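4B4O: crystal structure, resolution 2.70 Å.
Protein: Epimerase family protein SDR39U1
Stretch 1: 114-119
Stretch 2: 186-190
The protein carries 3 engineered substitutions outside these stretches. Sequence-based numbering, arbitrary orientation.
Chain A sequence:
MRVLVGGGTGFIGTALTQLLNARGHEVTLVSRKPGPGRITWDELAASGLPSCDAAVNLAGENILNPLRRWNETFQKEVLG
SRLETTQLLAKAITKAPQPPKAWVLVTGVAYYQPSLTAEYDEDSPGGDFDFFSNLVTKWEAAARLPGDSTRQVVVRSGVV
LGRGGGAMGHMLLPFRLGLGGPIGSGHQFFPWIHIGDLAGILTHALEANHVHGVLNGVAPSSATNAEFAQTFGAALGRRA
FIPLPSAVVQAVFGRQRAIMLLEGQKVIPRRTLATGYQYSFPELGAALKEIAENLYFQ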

ATOM      1  N   PRO A 114     -12.160   3.302  11.245  1.00 18.90           N
ATOM      2  CA  PRO A 114     -12.728   1.961  11.319  1.00 19.10           C
ATOM      3  C   PRO A 114     -14.095   1.975  11.968  1.00 20.26           C
ATOM      4  O   PRO A 114     -14.326   2.725  12.916  1.00 21.38           O
ATOM      5  CB  PRO A 114     -11.735   1.211  12.198  1.00 19.77           C
ATOM      6  CG  PRO A 114     -10.451   1.933  12.009  1.00 19.24           C
ATOM      7  CD  PRO A 114     -10.856   3.377  11.932  1.00 19.27           C
ATOM      8  N   SER A 115     -14.980   1.131  11.440  1.00 20.15           N
ATOM      9  CA  SER A 115     -16.401   1.157  11.756  1.00 21.18           C
ATOM     10  C   SER A 115     -17.066  -0.092  11.194  1.00 21.16           C
ATOM     11  O   SER A 115     -16.676  -0.601  10.161  1.00 20.09           O
ATOM     12  CB  SER A 115     -17.062   2.396  11.145  1.00 20.95           C
ATOM     13  OG  SER A 115     -18.481   2.327  11.219  1.00 21.92           O
ATOM     14  N   LEU A 116     -18.067  -0.585  11.896  1.00 22.56           N
ATOM     15  CA  LEU A 116     -18.796  -1.743  11.439  1.00 22.89           C
ATOM     16  C   LEU A 116     -19.978  -1.342  10.546  1.00 22.80           C
ATOM     17  O   LEU A 116     -20.598  -2.200   9.911  1.00 23.00           O
ATOM     18  CB  LEU A 116     -19.270  -2.570  12.648  1.00 24.75           C
ATOM     19  CG  LEU A 116     -18.167  -3.372  13.349  1.00 25.17           C
ATOM     20  CD1 LEU A 116     -18.634  -3.799  14.746  1.00 27.37           C
ATOM     21  CD2 LEU A 116     -17.742  -4.561  12.480  1.00 24.55           C
ATOM     22  N   THR A 117     -20.298  -0.049  10.530  1.00 22.78           N
ATOM     23  CA  THR A 117     -21.473   0.460   9.821  1.00 23.11           C
ATOM     24  C   THR A 117     -21.135   1.455   8.695  1.00 21.95           C
ATOM     25  O   THR A 117     -21.871   1.534   7.731  1.00 21.99           O
ATOM     26  CB  THR A 117     -22.434   1.145  10.819  1.00 24.75           C
ATOM     27  OG1 THR A 117     -21.777   2.289  11.394  1.00 24.67           O
ATOM     28  CG2 THR A 117     -22.879   0.150  11.936  1.00 26.26           C
ATOM     29  N   ALA A 118     -20.056   2.223   8.830  1.00 21.16           N
ATOM     30  CA  ALA A 118     -19.763   3.290   7.875  1.00 20.42           C
ATOM     31  C   ALA A 118     -19.304   2.744   6.529  1.00 19.23           C
ATOM     32  O   ALA A 118     -18.927   1.568   6.401  1.00 18.78           O
ATOM     33  CB  ALA A 118     -18.722   4.255   8.414  1.00 20.16           C
ATOM     34  N   GLU A 119     -19.357   3.619   5.536  1.00 18.97           N
ATOM     35  CA  GLU A 119     -18.917   3.330   4.186  1.00 18.07           C
ATOM     36  C   GLU A 119     -18.159   4.549   3.658  1.00 17.65           C
ATOM     37  O   GLU A 119     -18.648   5.667   3.742  1.00 18.45           O
ATOM     38  CB  GLU A 119     -20.131   3.011   3.307  1.00 18.79           C
ATOM     39  CG  GLU A 119     -19.817   2.871   1.836  1.00 18.26           C
ATOM     40  CD  GLU A 119     -20.990   2.328   1.014  1.00 19.18           C
ATOM     41  OE1 GLU A 119     -21.303   1.100   1.147  1.00 19.36           O
ATOM     42  OE2 GLU A 119     -21.528   3.110   0.178  1.00 19.87           O
ATOM     43  N   GLY A 186     -13.981 -11.500  13.554  1.00 18.15           N
ATOM     44  CA  GLY A 186     -14.019 -11.811  12.135  1.00 16.92           C
ATOM     45  C   GLY A 186     -15.008 -10.960  11.376  1.00 16.86           C
ATOM     46  O   GLY A 186     -15.039 -10.980  10.146  1.00 16.01           O
ATOM     47  N   HIS A 187     -15.805 -10.187  12.100  1.00 17.94           N
ATOM     48  CA  HIS A 187     -16.826  -9.352  11.468  1.00 18.17           C
ATOM     49  C   HIS A 187     -16.306  -8.121  10.808  1.00 17.62           C
ATOM     50  O   HIS A 187     -16.996  -7.548   9.979  1.00 17.57           O
ATOM     51  CB  HIS A 187     -17.908  -8.991  12.479  1.00 19.77           C
ATOM     52  CG  HIS A 187     -18.839 -10.148  12.761  1.00 20.43           C
ATOM     53  ND1 HIS A 187     -18.956 -10.730  13.962  1.00 21.47           N
ATOM     54  CD2 HIS A 187     -19.659 -10.863  11.898  1.00 20.23           C
ATOM     55  CE1 HIS A 187     -19.847 -11.742  13.885  1.00 21.90           C
ATOM     56  NE2 HIS A 187     -20.281 -11.815  12.620  1.00 21.16           N
ATOM     57  N   GLN A 188     -15.097  -7.717  11.163  1.00 17.33           N
ATOM     58  CA  GLN A 188     -14.519  -6.476  10.668  1.00 16.98           C
ATOM     59  C   GLN A 188     -14.269  -6.498   9.153  1.00 15.78           C
ATOM     60  O   GLN A 188     -13.972  -7.533   8.571  1.00 15.07           O
ATOM     61  CB  GLN A 188     -13.228  -6.145  11.415  1.00 17.14           C
ATOM     62  CG  GLN A 188     -12.032  -7.059  11.148  1.00 16.31           C
ATOM     63  CD  GLN A 188     -12.000  -8.320  11.986  1.00 16.72           C
ATOM     64  OE1 GLN A 188     -13.028  -8.801  12.488  1.00 17.35           O
ATOM     65  NE2 GLN A 188     -10.801  -8.885  12.113  1.00 16.46           N
ATOM     66  N   PHE A 189     -14.443  -5.352   8.515  1.00 15.73           N
ATOM     67  CA  PHE A 189     -14.193  -5.238   7.097  1.00 14.83           C
ATOM     68  C   PHE A 189     -12.713  -5.482   6.805  1.00 14.04           C
ATOM     69  O   PHE A 189     -11.816  -5.113   7.590  1.00 14.27           O
ATOM     70  CB  PHE A 189     -14.631  -3.886   6.550  1.00 15.10           C
ATOM     71  CG  PHE A 189     -16.116  -3.673   6.571  1.00 15.98           C
ATOM     72  CD1 PHE A 189     -16.962  -4.424   5.754  1.00 15.93           C
ATOM     73  CD2 PHE A 189     -16.675  -2.715   7.402  1.00 17.08           C
ATOM     74  CE1 PHE A 189     -18.331  -4.237   5.776  1.00 16.97           C
ATOM     75  CE2 PHE A 189     -18.047  -2.530   7.433  1.00 18.12           C
ATOM     76  CZ  PHE A 189     -18.875  -3.284   6.614  1.00 18.07           C
ATOM     77  N   PHE A 190     -12.475  -6.132   5.673  1.00 13.32           N
ATOM     78  CA  PHE A 190     -11.148  -6.487   5.237  1.00 12.73           C
ATOM     79  C   PHE A 190     -10.891  -5.816   3.878  1.00 12.32           C
ATOM     80  O   PHE A 190     -11.140  -6.420   2.836  1.00 12.05           O
ATOM     81  CB  PHE A 190     -11.065  -8.005   5.141  1.00 12.48           C
ATOM     82  CG  PHE A 190      -9.687  -8.533   4.933  1.00 12.15           C
ATOM     83  CD1 PHE A 190      -8.780  -8.556   5.983  1.00 12.47           C
ATOM     84  CD2 PHE A 190      -9.305  -9.041   3.710  1.00 11.75           C
ATOM     85  CE1 PHE A 190      -7.493  -9.031   5.798  1.00 12.38           C
ATOM     86  CE2 PHE A 190      -8.030  -9.543   3.513  1.00 11.66           C
ATOM     87  CZ  PHE A 190      -7.120  -9.545   4.560  1.00 11.97           C
TER
HETATM   88  O   HOH W   1     -15.268  -3.201  10.529  1.00  2.00           O

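The contact between residues 114-119 and 186-190 is a small one between two irregular loops, made by a phenylalanine ring set against backbone carbonyls, a leucine side chain laid over the opposing backbone, and one bridging water, with no direct hydrogen bond from one stretch to the other. It buries 187 Å² in total, and the backbones stay well apart: the nearest CA atoms, those of Leu116 and Gln188, are 6.4 Å from each other.

Phe189 contributes the largest share on its side. Its CA-to-CB bond points sideways, but with chi1 at -67° (m) the ring comes nearer to the first loop. There CD2 of Phe189 lies 3.5 Å from O of Ser115, which sits at the ring edge, near its plane, where the weakly positive ring hydrogens suit a carbonyl oxygen. CE2 of Phe189 is 3.6 Å from O of Leu116 and, more loosely, 4.3 Å from O of Ala118; both oxygens approach the ring obliquely. A flat, wide side chain is well suited to this place, since it reaches the carbonyl oxygens of Ser115, Leu116 and Ala118 without needing a polar group of its own.

Leu116 reaches in the other direction. Its CA-to-CB bond points away from the second stretch, yet the m, t rotamer brings the end of the side chain back, so that CD2 of Leu116 comes within 4.0 Å of O of His187 and 4.2 Å of CA of Gln188. CD2 of Leu116 also lies 4.4 Å from CB of His187. These are van der Waals contacts, and a branched aliphatic side chain can make them despite starting in the wrong direction. The imidazole of His187 leads away, leaving mainly the base of the residue to meet the leucine.

The polar link is indirect. Water 1 donates to O of Ser115 at 3.0 Å and accepts from N of Phe189 at 3.1 Å, joining two backbone groups that lie too far apart to bond directly.

Within the first loop, Ser115 holds the turn together. Its CA-to-CB bond points away from the second stretch, and OG of Ser115 accepts from N of Thr117 (3.1 Å) and N of Ala118 (2.9 Å), with a weak bond from OG1 of Thr117 (3.3 Å). A short hydroxyl side chain can thus tie down the backbone just beyond it, while the backbone carbonyl of Ser115 serves both ring and water. On the other side, the backbone angles of Gly186 (84°/-8°) would jam a CB against the preceding carbonyl oxygen, which accounts for glycine there.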